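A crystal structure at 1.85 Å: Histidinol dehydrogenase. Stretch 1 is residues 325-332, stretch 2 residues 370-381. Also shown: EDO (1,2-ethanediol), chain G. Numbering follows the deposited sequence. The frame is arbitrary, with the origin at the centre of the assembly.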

ATOM      1  N   ASN A 325      10.467 -10.690 -16.625  1.00 20.65           N
ATOM      2  CA  ASN A 325      10.673 -10.313 -15.230  1.00 22.40           C
ATOM      3  C   ASN A 325      11.398  -8.974 -15.115  1.00 32.46           C
ATOM      4  O   ASN A 325      11.142  -8.206 -14.177  1.00 27.15           O
ATOM      5  CB  ASN A 325      11.442 -11.418 -14.493  1.00 23.74           C
ATOM      6  CG  ASN A 325      10.586 -12.664 -14.215  1.00 23.65           C
ATOM      7  OD1 ASN A 325       9.356 -12.591 -14.131  1.00 23.61           O
ATOM      8  ND2 ASN A 325      11.249 -13.809 -14.038  1.00 22.67           N
ATOM      9  N   LEU A 326      12.279  -8.666 -16.066  1.00 25.88           N
ATOM     10  CA  LEU A 326      12.911  -7.349 -16.106  1.00 25.96           C
ATOM     11  C   LEU A 326      11.925  -6.265 -16.541  1.00 28.24           C
ATOM     12  O   LEU A 326      12.001  -5.125 -16.066  1.00 27.05           O
ATOM     13  CB  LEU A 326      14.118  -7.374 -17.050  1.00 24.53           C
ATOM     14  CG  LEU A 326      15.304  -8.255 -16.643  1.00 30.82           C
ATOM     15  CD1 LEU A 326      16.425  -8.180 -17.676  1.00 41.70           C
ATOM     16  CD2 LEU A 326      15.816  -7.863 -15.280  1.00 39.12           C
ATOM     17  N   TYR A 327      11.004  -6.596 -17.457  1.00 23.67           N
ATOM     18  CA  TYR A 327      10.040  -5.615 -17.961  1.00 26.71           C
ATOM     19  C   TYR A 327       8.937  -5.324 -16.939  1.00 26.46           C
ATOM     20  O   TYR A 327       8.483  -4.176 -16.813  1.00 23.40           O
ATOM     21  CB  TYR A 327       9.437  -6.128 -19.272  1.00 23.32           C
ATOM     22  CG  TYR A 327       8.412  -5.218 -19.922  1.00 24.78           C
ATOM     23  CD1 TYR A 327       8.804  -4.146 -20.721  1.00 26.40           C
ATOM     24  CD2 TYR A 327       7.053  -5.443 -19.752  1.00 21.19           C
ATOM     25  CE1 TYR A 327       7.860  -3.323 -21.321  1.00 27.90           C
ATOM     26  CE2 TYR A 327       6.105  -4.633 -20.345  1.00 25.29           C
ATOM     27  CZ  TYR A 327       6.514  -3.574 -21.131  1.00 30.47           C
ATOM     28  OH  TYR A 327       5.574  -2.772 -21.723  1.00 26.99           O
ATOM     29  N   ALA A 328       8.485  -6.362 -16.212  1.00 23.10           N
ATOM     30  CA  ALA A 328       7.446  -6.301 -15.178  1.00 24.02           C
ATOM     31  C   ALA A 328       6.127  -5.816 -15.774  1.00 21.18           C
ATOM     32  O   ALA A 328       5.672  -4.702 -15.467  1.00 21.70           O
ATOM     33  CB  ALA A 328       7.889  -5.407 -14.017  1.00 21.59           C
ATOM     34  N   PRO A 329       5.479  -6.630 -16.608  1.00 18.06           N
ATOM     35  CA  PRO A 329       4.311  -6.163 -17.363  1.00 17.49           C
ATOM     36  C   PRO A 329       3.045  -6.064 -16.517  1.00 21.69           C
ATOM     37  O   PRO A 329       2.824  -6.829 -15.574  1.00 23.33           O
ATOM     38  CB  PRO A 329       4.144  -7.237 -18.449  1.00 16.64           C
ATOM     39  CG  PRO A 329       4.673  -8.514 -17.773  1.00 17.36           C
ATOM     40  CD  PRO A 329       5.842  -8.026 -16.927  1.00 17.68           C
ATOM     41  N   GLU A 330       2.192  -5.104 -16.881  1.00 18.03           N
ATOM     42  CA  GLU A 330       0.862  -5.042 -16.271  1.00 17.11           C
ATOM     43  C   GLU A 330       0.089  -6.345 -16.508  1.00 18.32           C
ATOM     44  O   GLU A 330      -0.486  -6.920 -15.577  1.00 17.88           O
ATOM     45  CB  GLU A 330       0.082  -3.853 -16.833  1.00 21.87           C
ATOM     46  CG  GLU A 330      -1.306  -3.717 -16.235  1.00 22.98           C
ATOM     47  CD  GLU A 330      -2.219  -2.816 -17.042  1.00 32.11           C
ATOM     48  OE1 GLU A 330      -1.913  -2.552 -18.219  1.00 29.73           O
ATOM     49  OE2 GLU A 330      -3.263  -2.401 -16.501  1.00 27.30           O
ATOM     50  N   HIS A 331       0.060  -6.818 -17.755  1.00 18.76           N
ATOM     51  CA  HIS A 331      -0.553  -8.096 -18.107  1.00 18.09           C
ATOM     52  C   HIS A 331       0.480  -8.988 -18.774  1.00 18.07           C
ATOM     53  O   HIS A 331       1.236  -8.530 -19.639  1.00 17.05           O
ATOM     54  CB  HIS A 331      -1.711  -7.934 -19.096  1.00 22.09           C
ATOM     55  CG  HIS A 331      -2.768  -6.978 -18.662  1.00 22.30           C
ATOM     56  ND1 HIS A 331      -2.774  -5.654 -19.049  1.00 24.77           N
ATOM     57  CD2 HIS A 331      -3.883  -7.161 -17.916  1.00 25.18           C
ATOM     58  CE1 HIS A 331      -3.840  -5.059 -18.545  1.00 25.71           C
ATOM     59  NE2 HIS A 331      -4.528  -5.950 -17.852  1.00 27.67           N
ATOM     60  N   LEU A 332       0.487 -10.266 -18.403  1.00 17.87           N
ATOM     61  CA  LEU A 332       1.382 -11.256 -19.001  1.00 16.75           C
ATOM     62  C   LEU A 332       0.533 -12.381 -19.572  1.00 18.47           C
ATOM     63  O   LEU A 332      -0.247 -12.989 -18.840  1.00 19.27           O
ATOM     64  CB  LEU A 332       2.349 -11.804 -17.949  1.00 16.10           C
ATOM     65  CG  LEU A 332       3.205 -13.000 -18.370  1.00 18.54           C
ATOM     66  CD1 LEU A 332       4.074 -12.606 -19.575  1.00 18.28           C
ATOM     67  CD2 LEU A 332       4.079 -13.466 -17.209  1.00 16.93           C
ATOM     68  N   ASN A 370      -9.091  -8.843 -10.843  1.00 18.77           N
ATOM     69  CA  ASN A 370      -9.247  -7.391 -10.895  1.00 23.06           C
ATOM     70  C   ASN A 370      -8.424  -6.798 -12.036  1.00 21.63           C
ATOM     71  O   ASN A 370      -7.240  -7.108 -12.171  1.00 24.08           O
ATOM     72  CB  ASN A 370      -8.813  -6.755  -9.578  1.00 22.28           C
ATOM     73  CG  ASN A 370      -9.526  -5.462  -9.324  1.00 23.11           C
ATOM     74  OD1 ASN A 370      -9.284  -4.467 -10.011  1.00 22.71           O
ATOM     75  ND2 ASN A 370     -10.454  -5.478  -8.371  1.00 21.51           N
ATOM     76  N   HIS A 371      -9.039  -5.927 -12.839  1.00 22.42           N
ATOM     77  CA  HIS A 371      -8.307  -5.339 -13.955  1.00 20.52           C
ATOM     78  C   HIS A 371      -7.612  -4.031 -13.597  1.00 18.12           C
ATOM     79  O   HIS A 371      -6.965  -3.427 -14.470  1.00 22.38           O
ATOM     80  CB  HIS A 371      -9.225  -5.178 -15.193  1.00 21.15           C
ATOM     81  CG  HIS A 371     -10.173  -4.009 -15.169  1.00 24.46           C
ATOM     82  ND1 HIS A 371     -11.332  -4.001 -15.920  1.00 27.01           N
ATOM     83  CD2 HIS A 371     -10.118  -2.798 -14.559  1.00 29.39           C
ATOM     84  CE1 HIS A 371     -11.958  -2.847 -15.757  1.00 28.81           C
ATOM     85  NE2 HIS A 371     -11.242  -2.100 -14.935  1.00 30.34           N
ATOM     86  N   THR A 372      -7.734  -3.568 -12.347  1.00 21.82           N
ATOM     87  CA  THR A 372      -7.071  -2.332 -11.904  1.00 19.36           C
ATOM     88  C   THR A 372      -5.681  -2.722 -11.406  1.00 21.50           C
ATOM     89  O   THR A 372      -5.510  -3.160 -10.262  1.00 23.98           O
ATOM     90  CB  THR A 372      -7.895  -1.621 -10.836  1.00 20.84           C
ATOM     91  OG1 THR A 372      -9.223  -1.423 -11.333  1.00 24.44           O
ATOM     92  CG2 THR A 372      -7.316  -0.236 -10.553  1.00 23.33           C
ATOM     93  N   LEU A 373      -4.686  -2.564 -12.276  1.00 20.24           N
ATOM     94  CA  LEU A 373      -3.396  -3.231 -12.167  1.00 20.12           C
ATOM     95  C   LEU A 373      -2.237  -2.260 -12.339  1.00 20.23           C
ATOM     96  O   LEU A 373      -2.362  -1.253 -13.037  1.00 20.94           O
ATOM     97  CB  LEU A 373      -3.277  -4.327 -13.228  1.00 18.05           C
ATOM     98  CG  LEU A 373      -4.243  -5.498 -13.101  1.00 20.10           C
ATOM     99  CD1 LEU A 373      -4.321  -6.249 -14.430  1.00 21.98           C
ATOM    100  CD2 LEU A 373      -3.742  -6.424 -12.003  1.00 20.74           C
ATOM    101  N   PRO A 374      -1.084  -2.566 -11.737  1.00 18.44           N
ATOM    102  CA  PRO A 374       0.081  -1.665 -11.818  1.00 19.98           C
ATOM    103  C   PRO A 374       0.758  -1.750 -13.179  1.00 19.00           C
ATOM    104  O   PRO A 374       1.073  -2.838 -13.676  1.00 26.08           O
ATOM    105  CB  PRO A 374       1.009  -2.185 -10.713  1.00 20.39           C
ATOM    106  CG  PRO A 374       0.671  -3.639 -10.625  1.00 20.02           C
ATOM    107  CD  PRO A 374      -0.832  -3.717 -10.844  1.00 18.39           C
ATOM    108  N   THR A 375       1.001  -0.602 -13.759  1.00 21.02           N
ATOM    109  CA  THR A 375       1.544  -0.481 -15.102  1.00 22.47           C
ATOM    110  C   THR A 375       2.891   0.251 -15.048  1.00 24.13           C
ATOM    111  O   THR A 375       3.336   0.702 -13.986  1.00 25.52           O
ATOM    112  CB  THR A 375       0.527   0.247 -15.977  1.00 29.45           C
ATOM    113  OG1 THR A 375       0.771  -0.058 -17.357  1.00 48.42           O
ATOM    114  CG2 THR A 375       0.656   1.726 -15.717  1.00 23.78           C
ATOM    115  N   ASN A 376       3.558   0.346 -16.202  1.00 21.45           N
ATOM    116  CA  ASN A 376       4.784   1.136 -16.350  1.00 24.61           C
ATOM    117  C   ASN A 376       5.897   0.630 -15.433  1.00 29.68           C
ATOM    118  O   ASN A 376       6.776   1.396 -15.020  1.00 30.83           O
ATOM    119  CB  ASN A 376       4.513   2.623 -16.096  1.00 26.26           C
ATOM    120  CG  ASN A 376       5.583   3.527 -16.685  1.00 45.01           C
ATOM    121  OD1 ASN A 376       6.286   3.156 -17.624  1.00 53.10           O
ATOM    122  ND2 ASN A 376       5.712   4.722 -16.123  1.00 54.97           N
ATOM    123  N   GLY A 377       5.874  -0.664 -15.115  1.00 21.85           N
ATOM    124  CA  GLY A 377       6.870  -1.258 -14.250  1.00 22.91           C
ATOM    125  C   GLY A 377       6.520  -1.245 -12.781  1.00 26.29           C
ATOM    126  O   GLY A 377       7.288  -1.785 -11.974  1.00 25.03           O
ATOM    127  N   TYR A 378       5.379  -0.661 -12.399  1.00 22.04           N
ATOM    128  CA  TYR A 378       4.977  -0.709 -11.000  1.00 22.18           C
ATOM    129  C   TYR A 378       4.598  -2.107 -10.539  1.00 19.74           C
ATOM    130  O   TYR A 378       4.361  -2.299  -9.342  1.00 21.25           O
ATOM    131  CB  TYR A 378       3.835   0.270 -10.747  1.00 18.41           C
ATOM    132  CG  TYR A 378       4.356   1.694 -10.671  1.00 23.35           C
ATOM    133  CD1 TYR A 378       5.176   2.094  -9.619  1.00 18.46           C
ATOM    134  CD2 TYR A 378       4.062   2.619 -11.658  1.00 23.64           C
ATOM    135  CE1 TYR A 378       5.665   3.382  -9.537  1.00 23.37           C
ATOM    136  CE2 TYR A 378       4.564   3.925 -11.590  1.00 27.75           C
ATOM    137  CZ  TYR A 378       5.362   4.291 -10.521  1.00 29.54           C
ATOM    138  OH  TYR A 378       5.857   5.571 -10.432  1.00 31.49           O
ATOM    139  N   ALA A 379       4.550  -3.094 -11.437  1.00 19.86           N
ATOM    140  CA  ALA A 379       4.394  -4.459 -10.950  1.00 20.53           C
ATOM    141  C   ALA A 379       5.621  -4.918 -10.163  1.00 20.14           C
ATOM    142  O   ALA A 379       5.543  -5.944  -9.472  1.00 20.52           O
ATOM    143  CB  ALA A 379       4.107  -5.420 -12.112  1.00 18.89           C
ATOM    144  N   ARG A 380       6.733  -4.164 -10.212  1.00 18.95           N
ATOM    145  CA  ARG A 380       7.879  -4.478  -9.364  1.00 18.57           C
ATOM    146  C   ARG A 380       7.601  -4.248  -7.887  1.00 22.61           C
ATOM    147  O   ARG A 380       8.303  -4.823  -7.045  1.00 23.25           O
ATOM    148  CB  ARG A 380       9.099  -3.628  -9.754  1.00 20.03           C
ATOM    149  CG  ARG A 380       9.544  -3.874 -11.177  1.00 27.76           C
ATOM    150  CD  ARG A 380      10.728  -2.991 -11.584  1.00 29.99           C
ATOM    151  NE  ARG A 380      10.991  -3.145 -13.020  1.00 35.47           N
ATOM    152  CZ  ARG A 380      10.852  -2.176 -13.919  1.00 38.84           C
ATOM    153  NH1 ARG A 380      10.473  -0.967 -13.530  1.00 32.99           N
ATOM    154  NH2 ARG A 380      11.103  -2.409 -15.210  1.00 29.60           N
ATOM    155  N   ASN A 381       6.654  -3.368  -7.543  1.00 20.52           N
ATOM    156  CA  ASN A 381       6.502  -2.999  -6.146  1.00 17.32           C
ATOM    157  C   ASN A 381       5.069  -2.767  -5.705  1.00 23.74           C
ATOM    158  O   ASN A 381       4.859  -2.411  -4.542  1.00 27.01           O
ATOM    159  CB  ASN A 381       7.377  -1.756  -5.806  1.00 18.45           C
ATOM    160  CG  ASN A 381       7.315  -0.630  -6.874  1.00 21.00           C
ATOM    161  OD1 ASN A 381       6.470  -0.626  -7.758  1.00 25.06           O
ATOM    162  ND2 ASN A 381       8.221   0.330  -6.758  1.00 21.09           N
TER
HETATM  163  C1  EDO G 506       8.751   2.231 -11.062  1.00 42.89           C
HETATM  164  O1  EDO G 506       8.341   2.082 -12.426  1.00 47.02           O
HETATM  165  C2  EDO G 506       8.873   0.856 -10.409  1.00 36.07           C
HETATM  166  O2  EDO G 506      10.112   0.262 -10.817  1.00 41.99           O
HETATM  167  O   HOH W   1      11.840  -5.984 -12.855  1.00 32.45           O
HETATM  168  O   HOH W   2       3.909  -2.848 -14.407  1.00 19.42           O
HETATM  169  O   HOH W   3      -6.430  -3.907 -17.107  1.00 46.62           O

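A single water, water 2, does much of the polar work between these two stretches. It donates to Ala328 O at 2.8 Å and to Pro374 O at 2.9 Å. It accepts from Ala379 N at 3.0 Å and, weakly, from Gly377 N at 3.0 Å. All four partners are backbone atoms, one from stretch 1 and three from stretch 2.

The one direct hydrogen bond across the contact comes from Arg380. Its NH2 donates to Leu326 O at 3.0 Å, and the N-H...O angle of 179° is almost perfectly straight. The carbonyl lies near the guanidinium plane, where the N-H bonds point. Arg380 NE donates to water 1 at 3.0 Å, and that water donates to Asn325 O at 2.7 Å. Arg380 NH1 donates to O2 of the bound ethanediol at 3.0 Å. The arginine thus engages the last turn of the helix directly and through water.

Ala328 leaves that helix with positive phi. Its CB points toward stretch 2 and packs 3.6 Å from Arg380 CG and 4.2 Å from Ala379 CB.

Gly377 lies in the type I' turn from Thr375 to Tyr378, closed by Tyr378 N to Thr375 O at 2.9 Å. A CB here would clash with Arg380 NH1 and jam against the preceding carbonyl. Gly377 CA sits 3.8 Å from Ala328 O.

Glu330 has the largest covered area. Its extended chain lays CG 3.6 Å from Leu373 CB, an aliphatic contact. Its CA makes a CA-H...O contact with Pro374 O at 3.4 Å. Glu330 OE1 is 3.8 Å from Thr375 OG1, too far for a hydrogen bond; both atoms are satisfied elsewhere in the structure.

His331 NE2 approaches Leu373 CD1 at 3.4 Å. His331 NE2 also hydrogen-bonds water 3 at 2.9 Å, and water 3 donates to His371 O at 2.7 Å.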